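Local coordinates for UspA1 (Moraxella catarrhalis, PDB 3NTN), which acts as a trimeric autotransporter adhesin of the outer membrane, binding fibronectin and the receptor CEACAM1, at the interface of chains A and B. Coordinates in Å, arbitrary orientation; residue numbers count along the deposited sequence, not the author numbering. Chains: chain A/B, UspA1.

Contact 1: the interface of chains A and B. Residues chain A 25, 40, 55; chain B 42-44, 55, 57, 71.
The ring of A:Phe55 meets chain B with several of its carbons. A methyl of B:Leu71, CD1, stands to one side of the ring plane, off the CG-CD2 margin, 3.5 Å from A:Phe55 CD2. B:Ala57 CB lies on the same side, off the CD1-CE1 margin, 3.6 Å from CD1 of A:Phe55. B:Ala42 CB completes this group at 3.6 Å from A:Phe55 CE1. The two Phe55 side chains come from opposite directions; A:Phe55 CZ reaches the edge of the B:Phe55 ring, in its plane, with 4.0 Å between the two CZ atoms. The ring planes are steeply inclined, so this is an edge contact and not a parallel stack. CG of A:Phe55 is anti to the backbone N (chi1 173°), which carries the ring away from its own strand 55-57 and towards chain B.

Beside this apolar cluster, A:Thr40 straddles the turn at B:Gly43. Its CG2 lies against B:Ala42 O, while its hydroxyl OG1 approaches B:Gly44 N to 3.1 Å without bonding to it. The B:Gly44 N-H is spent on water 1 (158° at H), which links it to A:Thr40 OG1. A:Thr25 OG1 lies 2.6 Å from water 1. Both threonine hydroxyls sit beside their backbone N (chi1 near -58° in each), a shared rotamer that lets them hold one water. Together, the aromatic contact and the water-bridged threonines join neighbouring subunits of the trimeric YadA-like head.

Contact 2: the interface of chains A and B. Residues chain A 185, 188-189, 192; chain B 137, 139, 185, 188, 192.
A:Leu185 and B:Leu185 meet methyl to methyl, their CD1 atoms 3.7 Å apart and their side chains crossing at a slant. A second like-with-like pair lies further along the helices, where the CG2 atoms of A:Val192 and B:Val192 approach to 3.6 Å with the side chains at about a right angle.

Between these pairs the interaction is of the knob-into-hole kind, and B:Leu188 is the knob. Its two methyls divide the work. CD1 points to A:Val192, 3.8 Å from CG2, and also touches A:Ala189 CB at 3.9 Å. CD2 turns the other way along the helix, 3.8 Å from A:Leu185 CD1 and 4.0 Å from A:Leu188 CG. B:Leu188 has CG anti to the backbone N (chi1 180°), extending the fork into the group of A:Leu185, A:Leu188, A:Ala189 and A:Val192. It has 59 Å² of its surface hidden by chain A, more than any other residue here.

The third kind is strand against helix. B:Leu139, on strand 137-139, lays CD2 against the helix backbone at A:Leu188 CA, 3.9 Å away, and the same methyl is 4.1 Å from A:Leu188 CD1.

Positions 185, 188 and 192 follow at spacings of three and four residues, as in a coiled coil. They fall in the first turns of helix 182-217, which puts the site near the start of the trimeric stalk, where a strand of chain B packs on the A helix.

Contact 3: the interface of chains A and B. Residues chain A 171, 178; chain B 124, 127.
Carboxylate oxygen OD1 of A:Asp178 is gripped from both chains: directly by the backbone N-H of A:Glu171, and through water 3 by the hydroxyl of B:Thr127. The residues belong to loops of a trimeric autotransporter adhesin, with the two acids falling in its coiled-stalk family segment. The intrachain bond from A:Glu171 N is 2.8 Å long and fairly straight (156° at H); it reaches A:Asp178 OD1 on the anti side, 23° out of the carboxylate plane. Water 3 stands 2.8 Å from A:Asp178 OD1 and 2.7 Å from B:Thr127 OG1, so the threonine reaches the acid at second hand.

The other oxygen, OD2, faces B:Lys124 in a salt bridge whose charged atoms, A:Asp178 OD2 and B:Lys124 NZ, are a long 4.0 Å apart. Water 2 spans that separation, 2.7 Å from A:Asp178 OD2 and 2.9 Å from B:Lys124 NZ. A:Glu171 OE2 is a third partner of water 2, at 2.9 Å, which brings both acids and the ammonium group around one molecule. The two acids would probably favour a charged lysine. A:Asp178 and B:Lys124 cross at nearly a right angle, and the lysine chain is bent at chi3 and chi4 on its way to the water. With CG of A:Asp178 beside its backbone N (chi1 -66°), the carboxylate is set between A:Glu171 N and chain B; its turn about CB-CG then gives OD1 to the N-H and OD2 to water 2 and the lysine.

Contact 1: the interface of chains A and B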
loop_
_atom_site.group_PDB
_atom_site.type_symbol
_atom_site.label_atom_id
_atom_site.label_comp_id
_atom_site.label_asym_id
_atom_site.label_seq_id
_atom_site.Cartn_x
_atom_site.Cartn_y
_atom_site.Cartn_z
ATOM N N THR A 25 18.993 -23.583 -12.841
ATOM C CA THR A 25 18.075 -23.961 -13.881
ATOM C C THR A 25 17.893 -22.775 -14.840
ATOM O O THR A 25 17.570 -21.651 -14.421
ATOM C CB THR A 25 16.696 -24.308 -13.281
ATOM O OG1 THR A 25 16.838 -25.347 -12.310
ATOM C CG2 THR A 25 15.701 -24.765 -14.355
ATOM N N THR A 40 17.447 -19.624 -10.661
ATOM C CA THR A 40 16.482 -20.055 -11.667
ATOM C C THR A 40 16.157 -18.968 -12.683
ATOM O O THR A 40 15.872 -17.834 -12.333
ATOM C CB THR A 40 15.126 -20.508 -10.984
ATOM O OG1 THR A 40 15.378 -21.571 -10.068
ATOM C CG2 THR A 40 14.121 -20.967 -12.003
ATOM N N PHE A 55 15.630 -15.732 -8.683
ATOM C CA PHE A 55 14.667 -16.104 -9.690
ATOM C C PHE A 55 14.460 -14.896 -10.596
ATOM O O PHE A 55 14.230 -13.773 -10.097
ATOM C CB PHE A 55 13.316 -16.519 -9.059
ATOM C CG PHE A 55 12.229 -16.753 -10.079
ATOM C CD1 PHE A 55 12.121 -17.984 -10.743
ATOM C CD2 PHE A 55 11.351 -15.733 -10.420
ATOM C CE1 PHE A 55 11.127 -18.200 -11.727
ATOM C CE2 PHE A 55 10.346 -15.934 -11.388
ATOM C CZ PHE A 55 10.246 -17.159 -12.058
ATOM N N ALA B 42 9.456 -23.744 -10.698
ATOM C CA ALA B 42 10.318 -23.223 -11.703
ATOM C C ALA B 42 11.767 -23.717 -11.450
ATOM O O ALA B 42 12.518 -23.898 -12.400
ATOM C CB ALA B 42 10.272 -21.728 -11.713
ATOM N N GLY B 43 12.131 -23.955 -10.182
ATOM C CA GLY B 43 13.519 -24.278 -9.842
ATOM C C GLY B 43 13.880 -23.935 -8.414
ATOM O O GLY B 43 13.027 -23.575 -7.594
ATOM N N GLY B 44 15.162 -24.021 -8.106
ATOM C CA GLY B 44 15.645 -23.806 -6.762
ATOM C C GLY B 44 15.688 -25.144 -6.070
ATOM O O GLY B 44 15.934 -26.164 -6.702
ATOM N N PHE B 55 2.373 -22.394 -7.668
ATOM C CA PHE B 55 3.600 -22.016 -8.268
ATOM C C PHE B 55 4.579 -21.665 -7.161
ATOM O O PHE B 55 4.252 -20.890 -6.285
ATOM C CB PHE B 55 3.399 -20.826 -9.213
ATOM C CG PHE B 55 4.683 -20.322 -9.802
ATOM C CD1 PHE B 55 5.238 -20.918 -10.925
ATOM C CD2 PHE B 55 5.379 -19.272 -9.180
ATOM C CE1 PHE B 55 6.519 -20.447 -11.488
ATOM C CE2 PHE B 55 6.621 -18.792 -9.706
ATOM C CZ PHE B 55 7.189 -19.390 -10.870
ATOM N N ALA B 57 9.007 -20.899 -6.583
ATOM C CA ALA B 57 10.413 -20.908 -7.054
ATOM C C ALA B 57 11.320 -20.361 -5.944
ATOM O O ALA B 57 10.897 -19.516 -5.187
ATOM C CB ALA B 57 10.526 -20.081 -8.308
ATOM N N LEU B 71 7.114 -17.313 -3.743
ATOM C CA LEU B 71 8.229 -17.007 -4.614
ATOM C C LEU B 71 9.304 -16.331 -3.781
ATOM O O LEU B 71 9.072 -15.251 -3.262
ATOM C CB LEU B 71 7.709 -16.129 -5.765
ATOM C CG LEU B 71 8.590 -15.464 -6.827
ATOM C CD1 LEU B 71 9.564 -16.435 -7.480
ATOM C CD2 LEU B 71 7.692 -14.773 -7.901
HETATM O O HOH W 1 17.294 -23.950 -10.161
#

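Contact 2: the interface of chains A and B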
loop_
_atom_site.group_PDB
_atom_site.type_symbol
_atom_site.label_atom_id
_atom_site.label_comp_id
_atom_site.label_asym_id
_atom_site.label_seq_id
_atom_site.Cartn_x
_atom_site.Cartn_y
_atom_site.Cartn_z
ATOM N N LEU A 185 -11.273 13.586 8.887
ATOM C CA LEU A 185 -10.863 14.978 8.864
ATOM C C LEU A 185 -12.070 15.892 8.737
ATOM O O LEU A 185 -12.149 16.901 9.390
ATOM C CB LEU A 185 -9.829 15.260 7.745
ATOM C CG LEU A 185 -9.106 16.607 7.881
ATOM C CD1 LEU A 185 -8.130 16.626 9.087
ATOM C CD2 LEU A 185 -8.396 17.004 6.606
ATOM N N LEU A 188 -13.785 16.186 12.175
ATOM C CA LEU A 188 -13.146 17.157 13.065
ATOM C C LEU A 188 -13.334 18.622 12.568
ATOM O O LEU A 188 -13.510 19.531 13.382
ATOM C CB LEU A 188 -11.645 16.872 13.221
ATOM C CG LEU A 188 -10.913 17.813 14.175
ATOM C CD1 LEU A 188 -11.611 17.833 15.553
ATOM C CD2 LEU A 188 -9.404 17.484 14.296
ATOM N N ALA A 189 -13.273 18.825 11.244
ATOM C CA ALA A 189 -13.397 20.147 10.655
ATOM C C ALA A 189 -14.781 20.778 10.882
ATOM O O ALA A 189 -14.853 22.006 10.998
ATOM C CB ALA A 189 -13.082 20.125 9.180
ATOM N N VAL A 192 -14.523 22.338 14.152
ATOM C CA VAL A 192 -13.670 23.551 14.040
ATOM C C VAL A 192 -14.461 24.721 13.447
ATOM O O VAL A 192 -14.410 25.847 13.947
ATOM C CB VAL A 192 -12.395 23.294 13.190
ATOM C CG1 VAL A 192 -11.612 24.620 12.861
ATOM C CG2 VAL A 192 -11.540 22.302 13.830
ATOM N N LEU B 137 -15.062 15.585 23.608
ATOM C CA LEU B 137 -15.547 15.917 22.277
ATOM C C LEU B 137 -15.969 14.648 21.509
ATOM O O LEU B 137 -15.201 13.718 21.418
ATOM C CB LEU B 137 -14.507 16.719 21.486
ATOM C CG LEU B 137 -14.909 17.113 20.061
ATOM C CD1 LEU B 137 -16.156 18.022 20.113
ATOM C CD2 LEU B 137 -13.744 17.803 19.290
ATOM N N LEU B 139 -16.732 12.903 17.920
ATOM C CA LEU B 139 -16.617 12.877 16.436
ATOM C C LEU B 139 -17.447 11.712 15.895
ATOM O O LEU B 139 -17.275 10.577 16.346
ATOM C CB LEU B 139 -15.162 12.749 15.999
ATOM C CG LEU B 139 -14.269 13.874 16.540
ATOM C CD1 LEU B 139 -12.755 13.644 16.206
ATOM C CD2 LEU B 139 -14.734 15.205 15.987
ATOM N N LEU B 185 -4.073 17.996 7.100
ATOM C CA LEU B 185 -4.137 18.217 8.528
ATOM C C LEU B 185 -3.550 19.570 8.894
ATOM O O LEU B 185 -4.090 20.264 9.747
ATOM C CB LEU B 185 -3.439 17.105 9.294
ATOM C CG LEU B 185 -3.616 17.095 10.843
ATOM C CD1 LEU B 185 -5.013 16.569 11.135
ATOM C CD2 LEU B 185 -2.630 16.201 11.515
ATOM N N LEU B 188 -6.187 22.322 8.183
ATOM C CA LEU B 188 -7.164 22.415 9.256
ATOM C C LEU B 188 -6.537 22.990 10.569
ATOM O O LEU B 188 -7.178 23.770 11.305
ATOM C CB LEU B 188 -7.816 21.045 9.524
ATOM C CG LEU B 188 -8.855 21.057 10.647
ATOM C CD1 LEU B 188 -9.916 22.142 10.354
ATOM C CD2 LEU B 188 -9.496 19.660 10.955
ATOM N N VAL B 192 -7.509 26.043 13.362
ATOM C CA VAL B 192 -7.597 25.778 14.824
ATOM C C VAL B 192 -6.724 26.739 15.619
ATOM O O VAL B 192 -7.155 27.319 16.621
ATOM C CB VAL B 192 -7.233 24.313 15.172
ATOM C CG1 VAL B 192 -7.143 24.050 16.722
ATOM C CG2 VAL B 192 -8.227 23.392 14.522
#

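Contact 3: the interface of chains A and B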
loop_
_atom_site.group_PDB
_atom_site.type_symbol
_atom_site.label_atom_id
_atom_site.label_comp_id
_atom_site.label_asym_id
_atom_site.label_seq_id
_atom_site.Cartn_x
_atom_site.Cartn_y
_atom_site.Cartn_z
ATOM N N GLU A 171 -8.695 4.095 13.779
ATOM C CA GLU A 171 -8.768 4.420 15.175
ATOM C C GLU A 171 -8.223 5.842 15.428
ATOM O O GLU A 171 -7.172 6.231 14.867
ATOM C CB GLU A 171 -7.937 3.375 15.907
ATOM C CG GLU A 171 -8.113 3.275 17.366
ATOM C CD GLU A 171 -7.655 1.903 17.822
ATOM O OE1 GLU A 171 -8.537 1.011 17.987
ATOM O OE2 GLU A 171 -6.418 1.712 17.965
ATOM N N ASP A 178 -3.218 4.022 12.826
ATOM C CA ASP A 178 -4.035 3.631 11.671
ATOM C C ASP A 178 -4.024 4.867 10.749
ATOM O O ASP A 178 -3.961 5.970 11.235
ATOM C CB ASP A 178 -5.506 3.350 12.034
ATOM C CG ASP A 178 -5.723 2.130 12.952
ATOM O OD1 ASP A 178 -6.907 2.020 13.384
ATOM O OD2 ASP A 178 -4.784 1.316 13.272
ATOM N N LYS B 124 -2.904 -7.402 11.231
ATOM C CA LYS B 124 -3.729 -6.844 12.322
ATOM C C LYS B 124 -5.193 -7.017 11.997
ATOM O O LYS B 124 -5.606 -6.828 10.853
ATOM C CB LYS B 124 -3.416 -5.349 12.481
ATOM C CG LYS B 124 -3.532 -4.827 13.909
ATOM C CD LYS B 124 -3.059 -3.379 13.941
ATOM C CE LYS B 124 -3.888 -2.553 14.893
ATOM N NZ LYS B 124 -3.002 -1.503 15.428
ATOM N N THR B 127 -10.710 -3.201 12.821
ATOM C CA THR B 127 -11.671 -2.676 13.818
ATOM C C THR B 127 -12.756 -1.865 13.123
ATOM O O THR B 127 -12.594 -1.438 11.963
ATOM C CB THR B 127 -10.996 -1.863 14.956
ATOM O OG1 THR B 127 -10.248 -0.747 14.404
ATOM C CG2 THR B 127 -10.046 -2.794 15.764
HETATM O O HOH W 2 -4.777 0.686 15.860
HETATM O O HOH W 3 -7.611 -0.518 14.224
#

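Measured between centres of their C-alpha atoms, contacts 1 and 3 are about 36 Å apart, contacts 3 and 2 about 20 Å, and contacts 1 and 2 about 52 Å. Contact 3 therefore lies between the other two along the molecule, from head to stalk, but off the line joining them. No residue is shared, but A:Asp178 of contact 3 lies just ahead of helix 182-217, which supplies much of contact 2. The same two chains thus meet through head strands, solvated loops and a helical core in succession, an arrangement that probably helps keep the three-chain assembly in register along its length.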